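Local structure of Rbam17540 (Bacillus amyloliquefaciens, 2YOY) at residues Ala27-Ser32 against Ala75-Lys80; Asp53-Ser58 against Ile66-Asp71; Phe87-Trp92 against Asn139-Ile144; Tyr106-Asn111 against Asp121-Ile126. The protein is a copper-dependent polysaccharide oxygenase of the CBM33 family that probably breaks cellulose chains by oxidation. All coordinates share one frame; numbering follows the deposited sequence. Where two conformers were deposited one is given.

Contacts 1 and 2 lie among helices and loops, while contacts 3 and 4 are antiparallel strand pairs. Contacts 1 and 2 touch each other: Asp67 of contact 2 reaches the backbone N of Ser32 in contact 1. A histidine and aromatic rings make contact 1; a carboxylate and an arginine-phenylalanine stack dominate contact 2. Contacts 3 and 4 belong to different sheets and meet where Ile144 packs on Ile126. Both rest on backbone hydrogen bonds. Contact 3 has a mostly buried side and a more exposed one; contact 4 mixes the two on each face. All four contacts are partly buried. Contacts 1 and 3 lie on opposite sides of the chain's centre, their centres about 24 Å apart.

Contact 1. Residues Ala27-Ser32 against Ala75-Lys80; sequences AQKYGS and ADHWVK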
loop_
_atom_site.group_PDB
_atom_site.type_symbol
_atom_site.label_atom_id
_atom_site.label_comp_id
_atom_site.label_asym_id
_atom_site.label_seq_id
_atom_site.Cartn_x
_atom_site.Cartn_y
_atom_site.Cartn_z
ATOM N N ALA A 27 -16.150 -2.496 8.183
ATOM C CA ALA A 27 -15.859 -1.086 8.220
ATOM C C ALA A 27 -15.337 -0.743 9.612
ATOM O O ALA A 27 -14.467 0.146 9.782
ATOM C CB ALA A 27 -17.131 -0.310 7.918
ATOM N N GLN A 28 -15.791 -1.512 10.597
ATOM C CA GLN A 28 -15.270 -1.308 11.967
ATOM C C GLN A 28 -13.766 -1.572 12.027
ATOM O O GLN A 28 -13.045 -0.925 12.771
ATOM C CB GLN A 28 -16.019 -2.177 12.986
ATOM C CG GLN A 28 -17.217 -1.423 13.539
ATOM C CD GLN A 28 -18.264 -2.294 14.183
ATOM O OE1 GLN A 28 -18.278 -3.525 14.040
ATOM N NE2 GLN A 28 -19.177 -1.647 14.884
ATOM N N LYS A 29 -13.314 -2.505 11.205
ATOM C CA LYS A 29 -11.912 -2.963 11.192
ATOM C C LYS A 29 -11.054 -2.068 10.262
ATOM O O LYS A 29 -9.915 -1.767 10.592
ATOM C CB LYS A 29 -11.888 -4.443 10.804
ATOM C CG LYS A 29 -10.521 -5.066 10.666
ATOM C CD LYS A 29 -10.655 -6.570 10.431
ATOM C CE LYS A 29 -9.280 -7.203 10.243
ATOM N NZ LYS A 29 -9.441 -8.685 10.172
ATOM N N TYR A 30 -11.584 -1.664 9.108
ATOM C CA TYR A 30 -10.811 -0.991 8.070
ATOM C C TYR A 30 -11.206 0.476 7.822
ATOM O O TYR A 30 -10.429 1.231 7.204
ATOM C CB TYR A 30 -11.005 -1.713 6.702
ATOM C CG TYR A 30 -10.435 -3.102 6.619
ATOM C CD1 TYR A 30 -11.182 -4.224 7.007
ATOM C CD2 TYR A 30 -9.123 -3.308 6.152
ATOM C CE1 TYR A 30 -10.644 -5.506 6.924
ATOM C CE2 TYR A 30 -8.569 -4.570 6.071
ATOM C CZ TYR A 30 -9.323 -5.666 6.479
ATOM O OH TYR A 30 -8.783 -6.926 6.418
ATOM N N GLY A 31 -12.412 0.861 8.243
ATOM C CA GLY A 31 -13.038 2.104 7.809
ATOM C C GLY A 31 -13.611 2.068 6.413
ATOM O O GLY A 31 -13.749 1.000 5.822
ATOM N N SER A 32 -13.960 3.231 5.880
ATOM C CA SER A 32 -14.732 3.320 4.653
ATOM C C SER A 32 -14.053 2.876 3.349
ATOM O O SER A 32 -14.714 2.778 2.284
ATOM C CB SER A 32 -15.241 4.754 4.482
ATOM O OG SER A 32 -14.153 5.668 4.400
ATOM N N ALA A 75 0.308 -4.844 16.384
ATOM C CA ALA A 75 0.826 -6.136 15.961
ATOM C C ALA A 75 -0.244 -7.117 15.462
ATOM O O ALA A 75 0.045 -7.948 14.588
ATOM C CB ALA A 75 1.636 -6.767 17.085
ATOM N N ASP A 76 -1.465 -6.996 15.989
ATOM C CA ASP A 76 -2.515 -7.978 15.755
ATOM C C ASP A 76 -3.639 -7.502 14.858
ATOM O O ASP A 76 -4.455 -8.325 14.454
ATOM C CB ASP A 76 -3.097 -8.455 17.106
ATOM C CG ASP A 76 -2.098 -9.303 17.913
ATOM O OD1 ASP A 76 -1.078 -9.777 17.348
ATOM O OD2 ASP A 76 -2.314 -9.483 19.123
ATOM N N HIS A 77 -3.682 -6.216 14.526
ATOM C CA HIS A 77 -4.903 -5.645 13.908
ATOM C C HIS A 77 -5.149 -6.225 12.530
ATOM O O HIS A 77 -6.277 -6.592 12.223
ATOM C CB HIS A 77 -4.875 -4.139 13.813
ATOM C CG HIS A 77 -6.223 -3.542 13.500
ATOM N ND1 HIS A 77 -7.155 -3.263 14.472
ATOM C CD2 HIS A 77 -6.801 -3.188 12.326
ATOM C CE1 HIS A 77 -8.242 -2.763 13.917
ATOM N NE2 HIS A 77 -8.067 -2.744 12.613
ATOM N N TRP A 78 -4.112 -6.290 11.697
ATOM C CA TRP A 78 -4.331 -6.604 10.285
ATOM C C TRP A 78 -4.067 -8.048 9.898
ATOM O O TRP A 78 -3.230 -8.721 10.481
ATOM C CB TRP A 78 -3.475 -5.662 9.406
ATOM C CG TRP A 78 -3.682 -4.199 9.794
ATOM C CD1 TRP A 78 -2.771 -3.388 10.453
ATOM C CD2 TRP A 78 -4.814 -3.382 9.545
ATOM N NE1 TRP A 78 -3.275 -2.123 10.579
ATOM C CE2 TRP A 78 -4.543 -2.102 10.091
ATOM C CE3 TRP A 78 -6.021 -3.574 8.907
ATOM C CZ2 TRP A 78 -5.445 -1.045 9.996
ATOM C CZ3 TRP A 78 -6.930 -2.521 8.835
ATOM C CH2 TRP A 78 -6.630 -1.271 9.358
ATOM N N VAL A 79 -4.706 -8.481 8.801
ATOM C CA VAL A 79 -4.504 -9.833 8.280
ATOM C C VAL A 79 -3.185 -9.921 7.535
ATOM O O VAL A 79 -2.931 -9.155 6.604
ATOM C CB VAL A 79 -5.643 -10.268 7.323
ATOM C CG1 VAL A 79 -5.368 -11.654 6.768
ATOM C CG2 VAL A 79 -6.996 -10.288 8.038
ATOM N N LYS A 80 -2.319 -10.841 7.943
ATOM C CA LYS A 80 -1.023 -11.018 7.286
ATOM C C LYS A 80 -1.100 -12.134 6.221
ATOM O O LYS A 80 -1.792 -13.148 6.384
ATOM C CB LYS A 80 0.025 -11.404 8.290
ATOM C CG LYS A 80 0.411 -10.243 9.215
ATOM C CD LYS A 80 -0.119 -10.439 10.593
ATOM C CE LYS A 80 0.126 -9.215 11.442
ATOM N NZ LYS A 80 -1.071 -9.032 12.294
HETATM O O HOH W 1 -6.141 -6.646 7.179
#
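The C-terminal end of helix 23-30 packs here on the loop that leads into strand 81-83. His77 makes the direct polar link. Its NE2 donates to Lys29 O at 2.9 Å, with an almost straight N-H...O angle of 174°. The acceptor lies in the imidazole plane, and the donor meets a lone pair of the carbonyl. The ring reaches it because CG is anti to the backbone N (chi1 -166°). The ring is also held against its neighbour: His77 CD2 sits over the centre of one Trp78 face. The Tyr30 and Trp78 side chains run antiparallel, with Tyr30 CD2 3.6 Å from Trp78 CZ3. Their ring planes are 50° apart. A water bridges Tyr30 OH and Val79 N. The extended Lys29 chain passes His77 and brings NZ to 3.6 Å from Val79 CG2. Glu17 of helix 10-21 takes a salt bridge from Lys29 NZ and a hydrogen bond with Tyr30 OH. An alanine in place of His77 would probably leave the loop less firmly tied to the helix, losing the bond to Lys29 O and the cover over Trp78. Gly31, with positive phi, follows the helix; last-turn carbonyls that take outside donors are typical of helix C-termini.

Contact 2. Residues Asp53-Ser58 against Ile66-Asp71; sequences DGRIAS and IDFGLD
Asp71 OD2 is gripped by two donors, Arg55 NH1 at 3.0 Å and Ser58 OG at 2.6 Å. Both come from above the carboxylate plane. The contact joins the loops before and after helix 59-62, in the helix-and-loop part between strands 41-43 and 81-83 of this lytic polysaccharide monooxygenase. The other oxygen, Asp71 OD1, accepts from Ser58 N at 2.9 Å and from a water that also binds Ala57 N. Four bonds thus fix the rotation of the carboxylate, and the arginine would probably help to keep it ionised. A salt bridge and a stack hold the Arg55 guanidinium in place. Its chain bends at chi2 (-81°), and the guanidinium lies flat on one face of Phe68. The planes are 11° apart and Arg55 CZ is 3.9 Å from the ring centroid, a cation-pi contact. Ser58 OG lies at the edge of the same ring and is also bonded to Gly61 N. An alanine at Asp71 would probably loosen the two loops, since Arg55 and Ser58 would lose their shared acceptor. Asp67 forms an Asx turn, its OD1 accepting from Gly69 N, and its OD2 bonds Ser32 N. Beside the carboxylate, Ala57 CB rests 3.3 Å from Leu70 O.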
loop_
_atom_site.group_PDB
_atom_site.type_symbol
_atom_site.label_atom_id
_atom_site.label_comp_id
_atom_site.label_asym_id
_atom_site.label_seq_id
_atom_site.Cartn_x
_atom_site.Cartn_y
_atom_site.Cartn_z
ATOM N N ASP A 53 3.642 11.412 8.349
ATOM C CA ASP A 53 3.779 10.259 9.220
ATOM C C ASP A 53 2.473 10.033 10.009
ATOM O O ASP A 53 1.786 10.982 10.430
ATOM C CB ASP A 53 4.961 10.484 10.182
ATOM C CG ASP A 53 6.330 10.319 9.494
ATOM O OD1 ASP A 53 6.433 9.785 8.368
ATOM O OD2 ASP A 53 7.353 10.699 10.097
ATOM N N GLY A 54 2.115 8.771 10.190
ATOM C CA GLY A 54 0.854 8.401 10.854
ATOM C C GLY A 54 -0.363 8.474 9.909
ATOM O O GLY A 54 -1.458 8.121 10.315
ATOM N N ARG A 55 -0.155 8.951 8.684
ATOM C CA ARG A 55 -1.213 9.057 7.677
ATOM C C ARG A 55 -0.816 8.406 6.345
ATOM O O ARG A 55 -1.418 8.688 5.300
ATOM C CB ARG A 55 -1.598 10.504 7.437
ATOM C CG ARG A 55 -2.195 11.179 8.656
ATOM C CD ARG A 55 -3.665 10.828 8.808
ATOM N NE ARG A 55 -4.236 11.338 10.069
ATOM C CZ ARG A 55 -4.711 10.582 11.062
ATOM N NH1 ARG A 55 -4.723 9.244 10.983
ATOM N NH2 ARG A 55 -5.205 11.156 12.164
ATOM N N ILE A 56 0.210 7.551 6.392
ATOM C CA ILE A 56 0.725 6.925 5.195
ATOM C C ILE A 56 -0.237 5.862 4.657
ATOM O O ILE A 56 -0.531 5.824 3.453
ATOM C CB ILE A 56 2.140 6.308 5.438
ATOM C CG1 ILE A 56 3.122 7.432 5.775
ATOM C CG2 ILE A 56 2.629 5.569 4.195
ATOM C CD1 ILE A 56 4.447 6.955 6.315
ATOM N N ALA A 57 -0.677 4.975 5.542
ATOM C CA ALA A 57 -1.561 3.900 5.128
ATOM C C ALA A 57 -2.889 4.401 4.553
ATOM O O ALA A 57 -3.410 3.793 3.646
ATOM C CB ALA A 57 -1.762 2.941 6.270
ATOM N N SER A 58 -3.437 5.513 5.035
ATOM C CA SER A 58 -4.697 6.048 4.507
ATOM C C SER A 58 -4.463 7.097 3.418
ATOM O O SER A 58 -5.422 7.631 2.843
ATOM C CB SER A 58 -5.529 6.667 5.609
ATOM O OG SER A 58 -5.002 7.912 5.995
ATOM N N ILE A 66 -11.830 8.578 1.588
ATOM C CA ILE A 66 -11.936 7.550 2.570
ATOM C C ILE A 66 -11.647 8.229 3.917
ATOM O O ILE A 66 -11.407 9.429 3.979
ATOM C CB ILE A 66 -10.933 6.354 2.355
ATOM C CG1 ILE A 66 -9.488 6.848 2.357
ATOM C CG2 ILE A 66 -11.211 5.634 1.060
ATOM C CD1 ILE A 66 -8.426 5.761 2.177
ATOM N N ASP A 67 -11.737 7.457 4.978
ATOM C CA ASP A 67 -11.465 7.990 6.349
ATOM C C ASP A 67 -10.040 7.579 6.769
ATOM O O ASP A 67 -9.234 7.240 5.913
ATOM C CB ASP A 67 -12.528 7.492 7.326
ATOM C CG ASP A 67 -12.639 5.977 7.368
ATOM O OD1 ASP A 67 -11.659 5.284 7.015
ATOM O OD2 ASP A 67 -13.727 5.454 7.742
ATOM N N PHE A 68 -9.727 7.613 8.066
ATOM C CA PHE A 68 -8.395 7.331 8.559
ATOM C C PHE A 68 -8.267 5.912 9.130
ATOM O O PHE A 68 -7.284 5.626 9.826
ATOM C CB PHE A 68 -7.953 8.325 9.660
ATOM C CG PHE A 68 -7.884 9.763 9.213
ATOM C CD1 PHE A 68 -7.236 10.112 8.060
ATOM C CD2 PHE A 68 -8.483 10.765 9.978
ATOM C CE1 PHE A 68 -7.205 11.429 7.618
ATOM C CE2 PHE A 68 -8.445 12.084 9.567
ATOM C CZ PHE A 68 -7.804 12.419 8.386
ATOM N N GLY A 69 -9.221 5.018 8.821
ATOM C CA GLY A 69 -9.193 3.665 9.366
ATOM C C GLY A 69 -7.925 2.823 9.127
ATOM O O GLY A 69 -7.552 2.051 9.984
ATOM N N LEU A 70 -7.322 2.996 7.966
ATOM C CA LEU A 70 -6.131 2.267 7.610
ATOM C C LEU A 70 -4.899 2.664 8.457
ATOM O O LEU A 70 -3.931 1.908 8.526
ATOM C CB LEU A 70 -5.822 2.363 6.163
ATOM C CG LEU A 70 -6.872 1.705 5.273
ATOM C CD1 LEU A 70 -6.522 2.093 3.849
ATOM C CD2 LEU A 70 -6.921 0.193 5.426
ATOM N N ASP A 71 -4.995 3.788 9.156
ATOM C CA ASP A 71 -3.849 4.263 9.894
ATOM C C ASP A 71 -3.666 3.606 11.246
ATOM O O ASP A 71 -2.608 3.765 11.844
ATOM C CB ASP A 71 -3.898 5.778 10.034
ATOM C CG ASP A 71 -3.761 6.506 8.712
ATOM O OD1 ASP A 71 -2.937 6.084 7.851
ATOM O OD2 ASP A 71 -4.451 7.548 8.549
HETATM O O HOH W 2 -0.265 5.520 8.346
#

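Contact 3. Residues Phe87-Trp92 against Asn139-Ile144; sequences FNTFTW and NLTHKI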
loop_
_atom_site.group_PDB
_atom_site.type_symbol
_atom_site.label_atom_id
_atom_site.label_comp_id
_atom_site.label_asym_id
_atom_site.label_seq_id
_atom_site.Cartn_x
_atom_site.Cartn_y
_atom_site.Cartn_z
ATOM N N PHE A 87 12.761 -12.440 -4.903
ATOM C CA PHE A 87 11.944 -11.860 -5.942
ATOM C C PHE A 87 10.472 -12.223 -5.788
ATOM O O PHE A 87 10.110 -13.367 -5.502
ATOM C CB PHE A 87 12.415 -12.243 -7.332
ATOM C CG PHE A 87 13.600 -11.442 -7.824
ATOM C CD1 PHE A 87 13.499 -10.059 -8.044
ATOM C CD2 PHE A 87 14.794 -12.083 -8.136
ATOM C CE1 PHE A 87 14.588 -9.333 -8.545
ATOM C CE2 PHE A 87 15.874 -11.359 -8.628
ATOM C CZ PHE A 87 15.757 -10.002 -8.846
ATOM N N ASN A 88 9.627 -11.212 -5.919
ATOM C CA ASN A 88 8.184 -11.394 -5.798
ATOM C C ASN A 88 7.577 -10.531 -6.812
ATOM O O ASN A 88 8.230 -9.554 -7.228
ATOM C CB ASN A 88 7.738 -10.928 -4.404
ATOM C CG ASN A 88 7.786 -12.054 -3.392
ATOM O OD1 ASN A 88 6.859 -12.924 -3.319
ATOM N ND2 ASN A 88 8.893 -12.099 -2.644
ATOM N N THR A 89 6.339 -10.841 -7.223
ATOM C CA THR A 89 5.642 -9.939 -8.130
ATOM C C THR A 89 4.527 -9.172 -7.427
ATOM O O THR A 89 3.890 -9.683 -6.518
ATOM C CB THR A 89 5.030 -10.704 -9.289
ATOM O OG1 THR A 89 4.174 -11.712 -8.740
ATOM C CG2 THR A 89 6.129 -11.350 -10.120
ATOM N N PHE A 90 4.299 -7.951 -7.900
ATOM C CA PHE A 90 3.292 -7.038 -7.332
ATOM C C PHE A 90 2.447 -6.590 -8.507
ATOM O O PHE A 90 2.935 -5.903 -9.399
ATOM C CB PHE A 90 3.965 -5.846 -6.616
ATOM C CG PHE A 90 4.747 -6.271 -5.449
ATOM C CD1 PHE A 90 6.021 -6.820 -5.589
ATOM C CD2 PHE A 90 4.193 -6.195 -4.147
ATOM C CE1 PHE A 90 6.718 -7.279 -4.481
ATOM C CE2 PHE A 90 4.908 -6.666 -3.038
ATOM C CZ PHE A 90 6.171 -7.199 -3.201
ATOM N N THR A 91 1.187 -7.034 -8.519
ATOM C CA THR A 91 0.251 -6.724 -9.593
ATOM C C THR A 91 -0.843 -5.777 -9.148
ATOM O O THR A 91 -1.554 -6.054 -8.173
ATOM C CB THR A 91 -0.414 -8.006 -10.106
ATOM O OG1 THR A 91 0.610 -8.853 -10.643
ATOM C CG2 THR A 91 -1.392 -7.681 -11.190
ATOM N N TRP A 92 -0.956 -4.666 -9.867
ATOM C CA TRP A 92 -1.994 -3.656 -9.631
ATOM C C TRP A 92 -3.227 -3.958 -10.456
ATOM O O TRP A 92 -3.119 -4.447 -11.595
ATOM C CB TRP A 92 -1.459 -2.263 -9.983
ATOM C CG TRP A 92 -0.397 -1.737 -9.016
ATOM C CD1 TRP A 92 0.900 -2.123 -8.949
ATOM C CD2 TRP A 92 -0.559 -0.706 -8.029
ATOM N NE1 TRP A 92 1.564 -1.392 -7.971
ATOM C CE2 TRP A 92 0.695 -0.514 -7.402
ATOM C CE3 TRP A 92 -1.637 0.051 -7.602
ATOM C CZ2 TRP A 92 0.892 0.406 -6.349
ATOM C CZ3 TRP A 92 -1.426 0.986 -6.556
ATOM C CH2 TRP A 92 -0.180 1.163 -5.971
ATOM N N ASN A 139 2.272 -1.523 -17.795
ATOM C CA ASN A 139 3.149 -2.328 -16.940
ATOM C C ASN A 139 2.400 -2.704 -15.654
ATOM O O ASN A 139 2.625 -2.101 -14.621
ATOM C CB ASN A 139 4.448 -1.570 -16.618
ATOM C CG ASN A 139 5.479 -2.440 -15.940
ATOM O OD1 ASN A 139 5.279 -3.662 -15.800
ATOM N ND2 ASN A 139 6.587 -1.853 -15.549
ATOM N N LEU A 140 1.541 -3.720 -15.737
ATOM C CA LEU A 140 0.661 -4.136 -14.621
ATOM C C LEU A 140 1.359 -4.726 -13.404
ATOM O O LEU A 140 0.919 -4.509 -12.254
ATOM C CB LEU A 140 -0.353 -5.175 -15.111
ATOM C CG LEU A 140 -1.454 -4.603 -16.001
ATOM C CD1 LEU A 140 -2.117 -5.738 -16.770
ATOM C CD2 LEU A 140 -2.476 -3.810 -15.205
ATOM N N THR A 141 2.430 -5.462 -13.656
ATOM C CA THR A 141 3.076 -6.325 -12.648
ATOM C C THR A 141 4.562 -6.020 -12.570
ATOM O O THR A 141 5.226 -5.949 -13.597
ATOM C CB THR A 141 2.887 -7.801 -13.047
ATOM O OG1 THR A 141 1.499 -8.130 -13.021
ATOM C CG2 THR A 141 3.623 -8.757 -12.107
ATOM N N HIS A 142 5.077 -5.800 -11.349
ATOM C CA HIS A 142 6.443 -5.432 -11.118
ATOM C C HIS A 142 7.179 -6.508 -10.336
ATOM O O HIS A 142 6.632 -7.066 -9.390
ATOM C CB HIS A 142 6.467 -4.132 -10.299
ATOM C CG HIS A 142 5.629 -3.065 -10.911
ATOM N ND1 HIS A 142 4.762 -2.295 -10.181
ATOM C CD2 HIS A 142 5.442 -2.718 -12.207
ATOM C CE1 HIS A 142 4.117 -1.477 -10.982
ATOM N NE2 HIS A 142 4.492 -1.725 -12.222
ATOM N N LYS A 143 8.432 -6.743 -10.700
ATOM C CA LYS A 143 9.292 -7.735 -10.014
ATOM C C LYS A 143 10.212 -6.981 -9.124
ATOM O O LYS A 143 11.028 -6.227 -9.596
ATOM C CB LYS A 143 10.120 -8.468 -11.055
ATOM C CG LYS A 143 10.966 -9.607 -10.520
ATOM C CD LYS A 143 11.718 -10.228 -11.687
ATOM C CE LYS A 143 12.736 -11.259 -11.247
ATOM N NZ LYS A 143 13.711 -11.456 -12.340
ATOM N N ILE A 144 10.011 -7.174 -7.828
ATOM C CA ILE A 144 10.698 -6.461 -6.787
ATOM C C ILE A 144 11.370 -7.492 -5.863
ATOM O O ILE A 144 10.760 -8.517 -5.451
ATOM C CB ILE A 144 9.695 -5.627 -6.021
ATOM C CG1 ILE A 144 8.980 -4.585 -6.907
ATOM C CG2 ILE A 144 10.337 -4.902 -4.840
ATOM C CD1 ILE A 144 9.840 -3.458 -7.451
#
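This is an antiparallel strand pair at the margin of the sheet made by strands 2-6, 86-94 and 141-146, with 141-146 outermost. Asn88 and Ile144 form one hydrogen-bonded pair, Phe90 and His142 the next. Trp92 N then donates to Leu140 O at 3.0 Å. Thr89, Thr91, Thr141 and Lys143 occupy one face. There Thr91 OG1 and Thr141 OG1 share a 2.6 Å hydrogen bond in which either may donate. Each OG1 is anti to the carbonyl carbon, which turns the two hydroxyls tip to tip. At the far end, the extended Lys143 chain runs over one face of the Phe87 ring. Lys143 CE is 3.5 Å from the ring centroid, a CH-pi contact. Lys143 NZ is 4.2 Å from the Phe87 ring centroid, a cation-pi contact 5° off the normal. Asn88, Phe90, His142 and Ile144 share the other face. Phe90 CE1 touches Ile144 CB at 3.7 Å, and Ile144 packs on Ile126 of strand 123-130. Trp92 and His142 meet rim to rim; Trp92 NE1 and His142 ND1 both bond Tyr105 OH. The pair is two-sided: hydroxyls and a lysine on the more exposed side, apolar groups and a tied imidazole on the mostly buried one, plus polar Asn88.

Contact 4. Residues Tyr106-Asn111 against Asp121-Ile126; sequences YITKKN and DEFELI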
loop_
_atom_site.group_PDB
_atom_site.type_symbol
_atom_site.label_atom_id
_atom_site.label_comp_id
_atom_site.label_asym_id
_atom_site.label_seq_id
_atom_site.Cartn_x
_atom_site.Cartn_y
_atom_site.Cartn_z
ATOM N N TYR A 106 8.780 -0.025 -0.788
ATOM C CA TYR A 106 9.501 0.093 0.442
ATOM C C TYR A 106 9.104 -1.098 1.330
ATOM O O TYR A 106 8.000 -1.623 1.215
ATOM C CB TYR A 106 9.119 1.374 1.152
ATOM C CG TYR A 106 9.299 2.633 0.319
ATOM C CD1 TYR A 106 8.398 2.975 -0.694
ATOM C CD2 TYR A 106 10.419 3.427 0.459
ATOM C CE1 TYR A 106 8.614 4.073 -1.509
ATOM C CE2 TYR A 106 10.599 4.548 -0.317
ATOM C CZ TYR A 106 9.707 4.862 -1.296
ATOM O OH TYR A 106 9.897 5.944 -2.095
ATOM N N ILE A 107 9.960 -1.449 2.263
ATOM C CA ILE A 107 9.633 -2.450 3.289
ATOM C C ILE A 107 10.044 -1.860 4.632
ATOM O O ILE A 107 10.943 -1.041 4.703
ATOM C CB ILE A 107 10.320 -3.803 3.061
ATOM C CG1 ILE A 107 9.626 -4.884 3.912
ATOM C CG2 ILE A 107 11.799 -3.716 3.419
ATOM C CD1 ILE A 107 9.973 -6.280 3.484
ATOM N N THR A 108 9.357 -2.305 5.659
ATOM C CA THR A 108 9.712 -1.958 7.029
ATOM C C THR A 108 11.093 -2.498 7.363
ATOM O O THR A 108 11.487 -3.563 6.927
ATOM C CB THR A 108 8.720 -2.543 8.036
ATOM O OG1 THR A 108 8.372 -3.864 7.636
ATOM C CG2 THR A 108 7.464 -1.663 8.086
ATOM N N LYS A 109 11.784 -1.769 8.226
ATOM C CA LYS A 109 13.130 -2.143 8.668
ATOM C C LYS A 109 13.062 -3.278 9.650
ATOM O O LYS A 109 12.042 -3.488 10.318
ATOM C CB LYS A 109 13.827 -0.951 9.302
ATOM C CG LYS A 109 14.074 0.195 8.332
ATOM C CD LYS A 109 14.596 1.449 9.027
ATOM C CE LYS A 109 15.050 2.469 7.982
ATOM N NZ LYS A 109 15.526 3.761 8.574
ATOM N N LYS A 110 14.189 -3.997 9.764
ATOM C CA LYS A 110 14.303 -5.165 10.643
ATOM C C LYS A 110 13.800 -4.881 12.054
ATOM O O LYS A 110 13.150 -5.722 12.672
ATOM C CB LYS A 110 15.765 -5.662 10.679
ATOM C CG LYS A 110 15.953 -7.044 11.275
ATOM C CD LYS A 110 17.393 -7.500 11.104
ATOM C CE LYS A 110 17.659 -8.806 11.825
ATOM N NZ LYS A 110 16.841 -9.921 11.282
ATOM N N ASN A 111 14.076 -3.694 12.566
ATOM C CA ASN A 111 13.710 -3.403 13.949
ATOM C C ASN A 111 12.461 -2.526 14.073
ATOM O O ASN A 111 12.297 -1.829 15.064
ATOM C CB ASN A 111 14.905 -2.724 14.647
ATOM C CG ASN A 111 15.268 -1.405 13.998
ATOM O OD1 ASN A 111 14.787 -1.091 12.903
ATOM N ND2 ASN A 111 16.106 -0.625 14.664
ATOM N N ASP A 121 10.677 6.859 8.474
ATOM C CA ASP A 121 11.932 6.382 8.933
ATOM C C ASP A 121 11.916 4.932 9.378
ATOM O O ASP A 121 12.977 4.362 9.647
ATOM C CB ASP A 121 12.507 7.313 10.009
ATOM C CG ASP A 121 11.726 7.310 11.281
ATOM O OD1 ASP A 121 10.724 6.567 11.425
ATOM O OD2 ASP A 121 12.135 8.086 12.165
ATOM N N GLU A 122 10.731 4.299 9.352
ATOM C CA GLU A 122 10.639 2.843 9.543
ATOM C C GLU A 122 10.715 2.054 8.224
ATOM O O GLU A 122 10.689 0.841 8.274
ATOM C CB GLU A 122 9.296 2.490 10.192
ATOM C CG GLU A 122 9.159 2.941 11.608
ATOM C CD GLU A 122 7.949 2.323 12.242
ATOM O OE1 GLU A 122 6.818 2.607 11.783
ATOM O OE2 GLU A 122 8.149 1.529 13.161
ATOM N N PHE A 123 10.788 2.743 7.074
ATOM C CA PHE A 123 10.750 2.060 5.745
ATOM C C PHE A 123 12.051 2.240 5.022
ATOM O O PHE A 123 12.697 3.295 5.110
ATOM C CB PHE A 123 9.676 2.697 4.905
ATOM C CG PHE A 123 8.288 2.231 5.239
ATOM C CD1 PHE A 123 7.846 0.998 4.761
ATOM C CD2 PHE A 123 7.417 3.004 6.011
ATOM C CE1 PHE A 123 6.593 0.525 5.069
ATOM C CE2 PHE A 123 6.155 2.544 6.310
ATOM C CZ PHE A 123 5.746 1.287 5.866
ATOM N N GLU A 124 12.410 1.257 4.220
ATOM C CA GLU A 124 13.520 1.450 3.316
ATOM C C GLU A 124 13.117 1.070 1.928
ATOM O O GLU A 124 12.348 0.173 1.781
ATOM C CB GLU A 124 14.770 0.706 3.742
ATOM C CG GLU A 124 14.634 -0.756 3.998
ATOM C CD GLU A 124 15.943 -1.323 4.555
ATOM O OE1 GLU A 124 17.029 -0.916 4.107
ATOM O OE2 GLU A 124 15.868 -2.154 5.454
ATOM N N LEU A 125 13.640 1.807 0.965
ATOM C CA LEU A 125 13.370 1.595 -0.431
ATOM C C LEU A 125 13.932 0.268 -0.852
ATOM O O LEU A 125 15.063 -0.079 -0.488
ATOM C CB LEU A 125 13.977 2.781 -1.237
ATOM C CG LEU A 125 13.890 2.672 -2.777
ATOM C CD1 LEU A 125 12.473 2.979 -3.204
ATOM C CD2 LEU A 125 14.869 3.693 -3.401
ATOM N N ILE A 126 13.142 -0.522 -1.581
ATOM C CA ILE A 126 13.611 -1.812 -2.092
ATOM C C ILE A 126 13.550 -1.927 -3.592
ATOM O O ILE A 126 14.231 -2.790 -4.145
ATOM C CB ILE A 126 12.862 -3.039 -1.469
ATOM C CG1 ILE A 126 11.340 -2.980 -1.714
ATOM C CG2 ILE A 126 13.216 -3.093 -0.006
ATOM C CD1 ILE A 126 10.595 -4.230 -1.304
HETATM O O HOH W 3 14.171 5.302 6.414
HETATM O O HOH W 4 16.506 -3.034 8.363
#
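Tyr106 presents one ring face to Leu125, whose CD1 lies over it, offset toward the rim and 4.1 Å from the centroid. This is a CH-pi contact 25° off the ring normal. Leu125 gets there with CG anti to the backbone N (chi1 175°). Outside the pair, Phe46 meets the ring edge-to-face and His104 bonds the hydroxyl. Strands 100-108 and 123-130 run antiparallel here. Ile107 and Glu124 are the hydrogen-bonded pair, with Ile107 N to Glu124 O at 2.9 Å and a return bond from Glu124 N to Ile107 O. Lys109 N then donates to Glu122 O and extends the ladder past the strand. Phe123 packs against Tyr106 CB and runs beside Thr108 in the same direction. Thr108 CG2 comes 3.8 Å from Phe123 CE1. The Thr108 hydroxyl turns instead to His154 and Ile155 N. On the face of Ile107, its CG2 meets Ile126 CG2 at 3.8 Å. Both isoleucines also touch strand 141-146, so this face packs between the two sheets of the fold. The extended Lys109 chain runs along the backbone of residues 121-123. Its NZ donates to Asp121 O at 2.8 Å from above the carbonyl plane, and a water links it to Phe123 O. Glu124 OE2 has a salt bridge to Arg150 and a water-mediated link to Lys110 N. Apolar packing and backbone bonds thus join the strands, and beyond the strand end the probably charged Lys109 is held by a backbone carbonyl and a water, with no direct salt bridge to Asp121 or Glu124.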